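Exotoxin 5 (Staphylococcus aureus subsp. aureus COL, PDB 3R2I) is a probably secreted superantigen-like protein of unknown function, built from an OB-fold domain and a beta-grasp domain. Local coordinates at residues N165-N170 / E195-Y200; V180-L185 / K217-D222. All coordinates share one frame; numbering follows the deposited sequence.

Contacts 1 and 2 lie at the two ends of helix 182-197 in the beta-grasp domain, with their centres about 19 Å apart and their nearest atoms about 6 Å from each other. Both bring the helix against the same five-stranded sheet, on its two outermost strands: contact 1 joins the last helical turn to strand 167-172, and contact 2 joins the first turn to strand 218-222. The helix thus passes over the sheet from one outermost strand toward the other, at a slant to the strands. Contact 2 is buried, its centre about 8 Å from the centre of the chain, whereas that of contact 1 lies at the surface, about 20 Å from it. Along the chain their segments alternate.

Contact 1 of 2, residues N165-N170 / E195-Y200; sequences NGFSIN and EKYRLY
Y197 overlaps the side chain of I169 with the outer end of its ring and its hydroxyl, while F167 comes to the same ring carbon, CE2, that I169 touches. The phenol O of Y197 lies 3.3 Å from CG2 of I169 and 3.6 Å from CB of the same residue. CD1 of I169 comes to the ring edge, near its plane, 4.0 Å from CE2 of Y197. The two side chains approach from opposite directions, one from the strand and one from the helix, which lets them span a wide gap: the CA atoms of I169 and Y197 are 10.8 Å apart. This is the helix-on-sheet packing of the beta-grasp domain, where the Y197 side chain reaches from the end of helix 182-197 to the outermost strand 167-172, also touching V158 of the neighbouring strand. Two residues earlier than I169, F167 also points toward the helix end; its chi1 of 60° directs the ring to Y197, bringing CE2 within 4.1 Å of CE2 of Y197, the two side chains crossing at a slant. No hydrogen bond joins the two segments. The Y197 hydroxyl instead bonds to OE1 of E171, further along the same strand, so a polar tether accompanies the apolar touch and probably limits the swing of the ring. Just beyond Y197 the helix stops, R198 leaving helical geometry with a positive phi of 58°.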
ATOM      1  N   ASN A 165      21.381  -3.862 -22.992  1.00 39.84           N
ATOM      2  CA  ASN A 165      20.186  -4.617 -23.293  1.00 37.42           C
ATOM      3  C   ASN A 165      19.195  -4.415 -22.164  1.00 35.13           C
ATOM      4  O   ASN A 165      19.445  -4.865 -21.053  1.00 35.96           O
ATOM      5  CB  ASN A 165      20.511  -6.107 -23.388  1.00 37.85           C
ATOM      6  CG  ASN A 165      21.388  -6.457 -24.575  1.00 40.34           C
ATOM      7  OD1 ASN A 165      21.049  -6.189 -25.748  1.00 40.17           O
ATOM      8  ND2 ASN A 165      22.499  -7.130 -24.282  1.00 37.41           N
ATOM      9  N   GLY A 166      18.094  -3.712 -22.428  1.00 32.43           N
ATOM     10  CA  GLY A 166      17.079  -3.483 -21.416  1.00 28.94           C
ATOM     11  C   GLY A 166      15.673  -3.782 -21.924  1.00 26.92           C
ATOM     12  O   GLY A 166      15.478  -4.466 -22.942  1.00 27.49           O
ATOM     13  N   PHE A 167      14.689  -3.289 -21.184  1.00 23.92           N
ATOM     14  CA  PHE A 167      13.326  -3.495 -21.548  1.00 22.70           C
ATOM     15  C   PHE A 167      12.469  -2.456 -20.962  1.00 21.64           C
ATOM     16  O   PHE A 167      12.849  -1.816 -20.000  1.00 22.00           O
ATOM     17  CB  PHE A 167      12.831  -4.868 -21.124  1.00 21.09           C
ATOM     18  CG  PHE A 167      12.898  -5.142 -19.635  1.00 19.50           C
ATOM     19  CD1 PHE A 167      13.909  -5.913 -19.111  1.00 19.00           C
ATOM     20  CD2 PHE A 167      11.868  -4.715 -18.781  1.00 19.39           C
ATOM     21  CE1 PHE A 167      13.955  -6.206 -17.746  1.00 21.92           C
ATOM     22  CE2 PHE A 167      11.891  -4.997 -17.470  1.00 16.42           C
ATOM     23  CZ  PHE A 167      12.955  -5.754 -16.924  1.00 20.62           C
ATOM     24  N   SER A 168      11.289  -2.329 -21.543  1.00 21.63           N
ATOM     25  CA  SER A 168      10.269  -1.403 -21.087  1.00 22.21           C
ATOM     26  C   SER A 168       8.909  -2.065 -21.352  1.00 19.35           C
ATOM     27  O   SER A 168       8.615  -2.417 -22.476  1.00 22.38           O
ATOM     28  CB  SER A 168      10.415  -0.065 -21.822  1.00 23.55           C
ATOM     29  OG  SER A 168       9.414   0.809 -21.344  1.00 29.99           O
ATOM     30  N   ILE A 169       8.093  -2.262 -20.332  1.00 18.21           N
ATOM     31  CA  ILE A 169       6.820  -2.981 -20.483  1.00 18.39           C
ATOM     32  C   ILE A 169       5.664  -2.303 -19.751  1.00 19.55           C
ATOM     33  O   ILE A 169       5.779  -1.975 -18.570  1.00 20.04           O
ATOM     34  CB  ILE A 169       6.976  -4.397 -19.882  1.00 18.10           C
ATOM     35  CG1 ILE A 169       7.997  -5.217 -20.682  1.00 18.90           C
ATOM     36  CG2 ILE A 169       5.645  -5.177 -19.774  1.00 16.53           C
ATOM     37  CD1 ILE A 169       8.444  -6.451 -19.950  1.00 18.22           C
ATOM     38  N   ASN A 170       4.555  -2.090 -20.454  1.00 20.81           N
ATOM     39  CA  ASN A 170       3.350  -1.527 -19.854  1.00 20.92           C
ATOM     40  C   ASN A 170       2.535  -2.596 -19.177  1.00 21.79           C
ATOM     41  O   ASN A 170       2.450  -3.736 -19.657  1.00 22.95           O
ATOM     42  CB  ASN A 170       2.497  -0.826 -20.921  1.00 22.66           C
ATOM     43  CG  ASN A 170       2.974   0.589 -21.185  1.00 19.95           C
ATOM     44  OD1 ASN A 170       2.793   1.451 -20.351  1.00 26.67           O
ATOM     45  ND2 ASN A 170       3.563   0.830 -22.338  1.00 23.36           N
ATOM     46  N   GLU A 195       5.473 -11.384  -8.742  1.00 23.08           N
ATOM     47  CA  GLU A 195       4.909 -12.473  -9.567  1.00 25.26           C
ATOM     48  C   GLU A 195       5.385 -12.445 -11.020  1.00 24.92           C
ATOM     49  O   GLU A 195       5.777 -13.484 -11.553  1.00 24.82           O
ATOM     50  CB  GLU A 195       3.363 -12.468  -9.640  1.00 27.18           C
ATOM     51  CG  GLU A 195       2.523 -12.132  -8.391  1.00 36.67           C
ATOM     52  CD  GLU A 195       2.427 -13.190  -7.289  1.00 53.69           C
ATOM     53  OE1 GLU A 195       3.397 -14.015  -7.080  1.00 56.01           O
ATOM     54  OE2 GLU A 195       1.331 -13.155  -6.617  1.00 55.88           O
ATOM     55  N   LYS A 196       5.395 -11.273 -11.643  1.00 23.45           N
ATOM     56  CA  LYS A 196       5.750 -11.188 -13.076  1.00 26.13           C
ATOM     57  C   LYS A 196       7.220 -11.023 -13.300  1.00 24.90           C
ATOM     58  O   LYS A 196       7.743 -11.569 -14.255  1.00 28.71           O
ATOM     59  CB  LYS A 196       5.103  -9.971 -13.729  1.00 27.22           C
ATOM     60  CG  LYS A 196       3.685  -9.737 -13.306  1.00 34.26           C
ATOM     61  CD  LYS A 196       2.587 -10.213 -14.222  1.00 44.15           C
ATOM     62  CE  LYS A 196       2.328  -9.201 -15.338  1.00 46.81           C
ATOM     63  NZ  LYS A 196       0.941  -9.382 -15.883  1.00 50.68           N
ATOM     64  N   TYR A 197       7.901 -10.281 -12.427  1.00 23.04           N
ATOM     65  CA  TYR A 197       9.321 -10.011 -12.636  1.00 22.80           C
ATOM     66  C   TYR A 197      10.290 -10.700 -11.689  1.00 22.46           C
ATOM     67  O   TYR A 197      11.494 -10.494 -11.788  1.00 21.87           O
ATOM     68  CB  TYR A 197       9.544  -8.498 -12.626  1.00 22.25           C
ATOM     69  CG  TYR A 197       8.725  -7.784 -13.708  1.00 21.54           C
ATOM     70  CD1 TYR A 197       7.383  -7.489 -13.504  1.00 21.66           C
ATOM     71  CD2 TYR A 197       9.292  -7.425 -14.928  1.00 20.08           C
ATOM     72  CE1 TYR A 197       6.621  -6.875 -14.479  1.00 20.16           C
ATOM     73  CE2 TYR A 197       8.537  -6.817 -15.920  1.00 20.48           C
ATOM     74  CZ  TYR A 197       7.192  -6.543 -15.686  1.00 22.84           C
ATOM     75  OH  TYR A 197       6.411  -5.939 -16.661  1.00 16.56           O
ATOM     76  N   ARG A 198       9.761 -11.526 -10.794  1.00 21.09           N
ATOM     77  CA  ARG A 198      10.549 -12.225  -9.807  1.00 21.75           C
ATOM     78  C   ARG A 198      11.387 -11.335  -8.880  1.00 21.28           C
ATOM     79  O   ARG A 198      12.496 -11.724  -8.487  1.00 19.45           O
ATOM     80  CB  ARG A 198      11.411 -13.319 -10.436  1.00 22.68           C
ATOM     81  CG  ARG A 198      10.590 -14.382 -11.126  1.00 28.76           C
ATOM     82  CD  ARG A 198      11.447 -15.568 -11.649  1.00 38.17           C
ATOM     83  NE  ARG A 198      12.056 -16.341 -10.564  1.00 43.33           N
ATOM     84  CZ  ARG A 198      11.439 -17.320  -9.893  1.00 49.70           C
ATOM     85  NH1 ARG A 198      10.177 -17.653 -10.200  1.00 50.74           N
ATOM     86  NH2 ARG A 198      12.083 -17.975  -8.914  1.00 48.01           N
ATOM     87  N   LEU A 199      10.861 -10.178  -8.530  1.00 19.09           N
ATOM     88  CA  LEU A 199      11.448  -9.336  -7.523  1.00 20.35           C
ATOM     89  C   LEU A 199      11.554 -10.091  -6.229  1.00 20.71           C
ATOM     90  O   LEU A 199      10.648 -10.766  -5.850  1.00 20.17           O
ATOM     91  CB  LEU A 199      10.651  -8.057  -7.337  1.00 19.53           C
ATOM     92  CG  LEU A 199      11.155  -7.074  -6.289  1.00 20.66           C
ATOM     93  CD1 LEU A 199      12.511  -6.572  -6.640  1.00 19.15           C
ATOM     94  CD2 LEU A 199      10.209  -5.933  -6.104  1.00 14.93           C
ATOM     95  N   TYR A 200      12.704  -9.977  -5.597  1.00 22.28           N
ATOM     96  CA  TYR A 200      13.081 -10.712  -4.404  1.00 24.45           C
ATOM     97  C   TYR A 200      13.200 -12.239  -4.556  1.00 28.58           C
ATOM     98  O   TYR A 200      13.380 -12.927  -3.603  1.00 30.09           O
ATOM     99  CB  TYR A 200      12.202 -10.360  -3.214  1.00 23.38           C
ATOM    100  CG  TYR A 200      11.878  -8.918  -3.052  1.00 20.51           C
ATOM    101  CD1 TYR A 200      12.843  -7.948  -3.109  1.00 24.31           C
ATOM    102  CD2 TYR A 200      10.607  -8.526  -2.816  1.00 21.28           C
ATOM    103  CE1 TYR A 200      12.537  -6.665  -2.961  1.00 22.45           C
ATOM    104  CE2 TYR A 200      10.302  -7.252  -2.664  1.00 23.18           C
ATOM    105  CZ  TYR A 200      11.278  -6.312  -2.715  1.00 21.12           C
ATOM    106  OH  TYR A 200      10.942  -5.035  -2.586  1.00 21.58           O
TER

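Contact 2 of 2, residues V180-L185 / K217-D222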
ATOM      1  N   VAL A 180      -6.626   7.145  -2.453  1.00 24.77           N
ATOM      2  CA  VAL A 180      -5.864   5.888  -2.260  1.00 24.85           C
ATOM      3  C   VAL A 180      -4.641   6.171  -1.424  1.00 24.19           C
ATOM      4  O   VAL A 180      -4.095   7.285  -1.469  1.00 23.54           O
ATOM      5  CB  VAL A 180      -5.428   5.262  -3.628  1.00 24.15           C
ATOM      6  CG1 VAL A 180      -4.521   6.238  -4.377  1.00 23.46           C
ATOM      7  CG2 VAL A 180      -4.718   3.893  -3.463  1.00 22.94           C
ATOM      8  N   SER A 181      -4.201   5.148  -0.675  1.00 22.95           N
ATOM      9  CA  SER A 181      -3.034   5.292   0.185  1.00 21.50           C
ATOM     10  C   SER A 181      -1.805   4.864  -0.562  1.00 20.05           C
ATOM     11  O   SER A 181      -1.852   3.973  -1.427  1.00 17.72           O
ATOM     12  CB  SER A 181      -3.136   4.442   1.456  1.00 21.57           C
ATOM     13  OG  SER A 181      -3.227   3.071   1.153  1.00 21.48           O
ATOM     14  N   LEU A 182      -0.696   5.504  -0.223  1.00 19.13           N
ATOM     15  CA  LEU A 182       0.575   5.130  -0.795  1.00 19.07           C
ATOM     16  C   LEU A 182       0.849   3.637  -0.435  1.00 18.79           C
ATOM     17  O   LEU A 182       1.414   2.892  -1.224  1.00 19.50           O
ATOM     18  CB  LEU A 182       1.658   6.051  -0.234  1.00 19.68           C
ATOM     19  CG  LEU A 182       3.085   5.800  -0.703  1.00 18.72           C
ATOM     20  CD1 LEU A 182       3.230   6.006  -2.236  1.00 13.87           C
ATOM     21  CD2 LEU A 182       3.978   6.738   0.037  1.00 13.10           C
ATOM     22  N   LYS A 183       0.408   3.224   0.754  1.00 16.86           N
ATOM     23  CA  LYS A 183       0.557   1.870   1.233  1.00 15.75           C
ATOM     24  C   LYS A 183      -0.004   0.938   0.207  1.00 16.63           C
ATOM     25  O   LYS A 183       0.577  -0.079  -0.090  1.00 15.59           O
ATOM     26  CB  LYS A 183      -0.275   1.655   2.530  1.00 16.01           C
ATOM     27  CG  LYS A 183      -0.172   0.253   3.195  1.00 12.21           C
ATOM     28  CD  LYS A 183      -1.189   0.121   4.288  1.00 13.31           C
ATOM     29  CE  LYS A 183      -1.193  -1.204   5.001  1.00 17.61           C
ATOM     30  NZ  LYS A 183       0.121  -1.531   5.681  1.00 21.01           N
ATOM     31  N   GLU A 184      -1.177   1.269  -0.312  1.00 19.61           N
ATOM     32  CA  GLU A 184      -1.834   0.368  -1.275  1.00 19.76           C
ATOM     33  C   GLU A 184      -1.097   0.273  -2.581  1.00 18.47           C
ATOM     34  O   GLU A 184      -0.950  -0.800  -3.155  1.00 17.68           O
ATOM     35  CB  GLU A 184      -3.286   0.797  -1.490  1.00 20.80           C
ATOM     36  CG  GLU A 184      -4.012   0.048  -2.625  1.00 21.05           C
ATOM     37  CD  GLU A 184      -5.525   0.210  -2.568  1.00 26.32           C
ATOM     38  OE1 GLU A 184      -6.060   0.749  -1.552  1.00 28.77           O
ATOM     39  OE2 GLU A 184      -6.176  -0.245  -3.541  1.00 28.48           O
ATOM     40  N   LEU A 185      -0.664   1.416  -3.088  1.00 20.68           N
ATOM     41  CA  LEU A 185       0.055   1.442  -4.357  1.00 19.91           C
ATOM     42  C   LEU A 185       1.353   0.653  -4.236  1.00 18.88           C
ATOM     43  O   LEU A 185       1.668  -0.195  -5.070  1.00 21.31           O
ATOM     44  CB  LEU A 185       0.331   2.866  -4.769  1.00 20.09           C
ATOM     45  CG  LEU A 185      -0.933   3.667  -4.964  1.00 23.46           C
ATOM     46  CD1 LEU A 185      -0.581   5.092  -5.344  1.00 21.27           C
ATOM     47  CD2 LEU A 185      -1.878   3.016  -6.001  1.00 21.75           C
ATOM     48  N   LYS A 217       4.596  16.735  -8.775  1.00 43.97           N
ATOM     49  CA  LYS A 217       5.191  16.202  -7.543  1.00 43.32           C
ATOM     50  C   LYS A 217       5.302  14.689  -7.750  1.00 39.46           C
ATOM     51  O   LYS A 217       4.696  14.136  -8.657  1.00 36.78           O
ATOM     52  CB  LYS A 217       4.313  16.423  -6.307  1.00 43.64           C
ATOM     53  CG  LYS A 217       4.260  17.848  -5.805  1.00 52.09           C
ATOM     54  CD  LYS A 217       3.472  17.924  -4.474  1.00 55.91           C
ATOM     55  CE  LYS A 217       3.650  19.269  -3.803  1.00 58.70           C
ATOM     56  NZ  LYS A 217       3.280  20.345  -4.747  1.00 62.31           N
ATOM     57  N   LYS A 218       6.059  14.012  -6.901  1.00 38.16           N
ATOM     58  CA  LYS A 218       6.162  12.568  -7.030  1.00 36.99           C
ATOM     59  C   LYS A 218       6.438  11.852  -5.726  1.00 34.82           C
ATOM     60  O   LYS A 218       6.892  12.464  -4.771  1.00 36.00           O
ATOM     61  CB  LYS A 218       7.229  12.213  -8.049  1.00 37.84           C
ATOM     62  CG  LYS A 218       8.580  12.745  -7.741  1.00 42.36           C
ATOM     63  CD  LYS A 218       9.488  12.421  -8.906  1.00 49.86           C
ATOM     64  CE  LYS A 218      10.939  12.833  -8.640  1.00 54.72           C
ATOM     65  NZ  LYS A 218      11.854  12.175  -9.649  1.00 57.13           N
ATOM     66  N   HIS A 219       6.139  10.558  -5.703  1.00 31.28           N
ATOM     67  CA  HIS A 219       6.396   9.727  -4.553  1.00 30.03           C
ATOM     68  C   HIS A 219       7.362   8.645  -5.003  1.00 29.68           C
ATOM     69  O   HIS A 219       7.054   7.879  -5.919  1.00 30.08           O
ATOM     70  CB  HIS A 219       5.106   9.073  -4.052  1.00 29.36           C
ATOM     71  CG  HIS A 219       4.011  10.047  -3.746  1.00 30.37           C
ATOM     72  ND1 HIS A 219       3.895  10.676  -2.525  1.00 35.95           N
ATOM     73  CD2 HIS A 219       2.982  10.505  -4.503  1.00 32.59           C
ATOM     74  CE1 HIS A 219       2.848  11.489  -2.544  1.00 36.21           C
ATOM     75  NE2 HIS A 219       2.275  11.404  -3.733  1.00 35.16           N
ATOM     76  N   GLU A 220       8.536   8.604  -4.388  1.00 29.00           N
ATOM     77  CA  GLU A 220       9.549   7.598  -4.679  1.00 29.13           C
ATOM     78  C   GLU A 220       9.675   6.542  -3.573  1.00 25.53           C
ATOM     79  O   GLU A 220       9.859   6.865  -2.402  1.00 25.25           O
ATOM     80  CB  GLU A 220      10.936   8.214  -4.854  1.00 30.00           C
ATOM     81  CG  GLU A 220      11.067   9.096  -6.082  1.00 39.43           C
ATOM     82  CD  GLU A 220      12.519   9.447  -6.396  1.00 44.73           C
ATOM     83  OE1 GLU A 220      13.447   8.620  -6.100  1.00 45.30           O
ATOM     84  OE2 GLU A 220      12.696  10.544  -6.960  1.00 52.59           O
ATOM     85  N   ILE A 221       9.707   5.292  -4.000  1.00 22.75           N
ATOM     86  CA  ILE A 221       9.795   4.156  -3.118  1.00 21.16           C
ATOM     87  C   ILE A 221      10.993   3.315  -3.528  1.00 21.46           C
ATOM     88  O   ILE A 221      11.102   2.908  -4.692  1.00 22.26           O
ATOM     89  CB  ILE A 221       8.550   3.300  -3.257  1.00 19.30           C
ATOM     90  CG1 ILE A 221       7.287   4.101  -2.870  1.00 19.16           C
ATOM     91  CG2 ILE A 221       8.673   2.026  -2.363  1.00 20.90           C
ATOM     92  CD1 ILE A 221       5.973   3.421  -3.244  1.00 15.05           C
ATOM     93  N   ASP A 222      11.887   3.060  -2.583  1.00 20.95           N
ATOM     94  CA  ASP A 222      13.085   2.263  -2.834  1.00 22.50           C
ATOM     95  C   ASP A 222      12.713   0.787  -2.625  1.00 22.46           C
ATOM     96  O   ASP A 222      12.280   0.404  -1.531  1.00 24.54           O
ATOM     97  CB  ASP A 222      14.164   2.766  -1.887  1.00 24.47           C
ATOM     98  CG  ASP A 222      15.439   1.963  -1.925  1.00 28.88           C
ATOM     99  OD1 ASP A 222      15.542   0.958  -2.657  1.00 31.54           O
ATOM    100  OD2 ASP A 222      16.349   2.351  -1.165  1.00 30.41           O
TER
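With its CG anti to the backbone N (chi1 179°), L182 extends from the first turn of its helix toward the strand, where I221 sends CG1 back beside its own backbone N (chi1 -61°). The two side chains pass each other in opposite directions and meet through their end methyls, CD1 of L182 lying 3.9 Å from CD1 of I221. The same leucine methyl also reaches H219, 4.0 Å from its CB, and lies oblique to the imidazole ring. L182 thus bears on two residues of strand 218-222 that point to the same side, with E220 between them turned away, its carboxylate engaged by R208 and, weakly, by K218. Across the segments the CA atoms of L182 and H219 are 8.3 Å apart, a spacing bridged by side chains alone. Here the helix of the beta-grasp domain starts its passage over the sheet, and I211 of strand 207-213 and M236 of strand 235-237 pack on L182 as well. The first turn is capped by S181, whose OG accepts a hydrogen bond from N of E184 at 3.1 Å, with an N-H...O angle of 145°. No hydrogen bond or salt bridge links the two segments, so the contact rests on dispersion and on exclusion of water from L182 and I221, both buried, and should depend more on close fit than on precise direction.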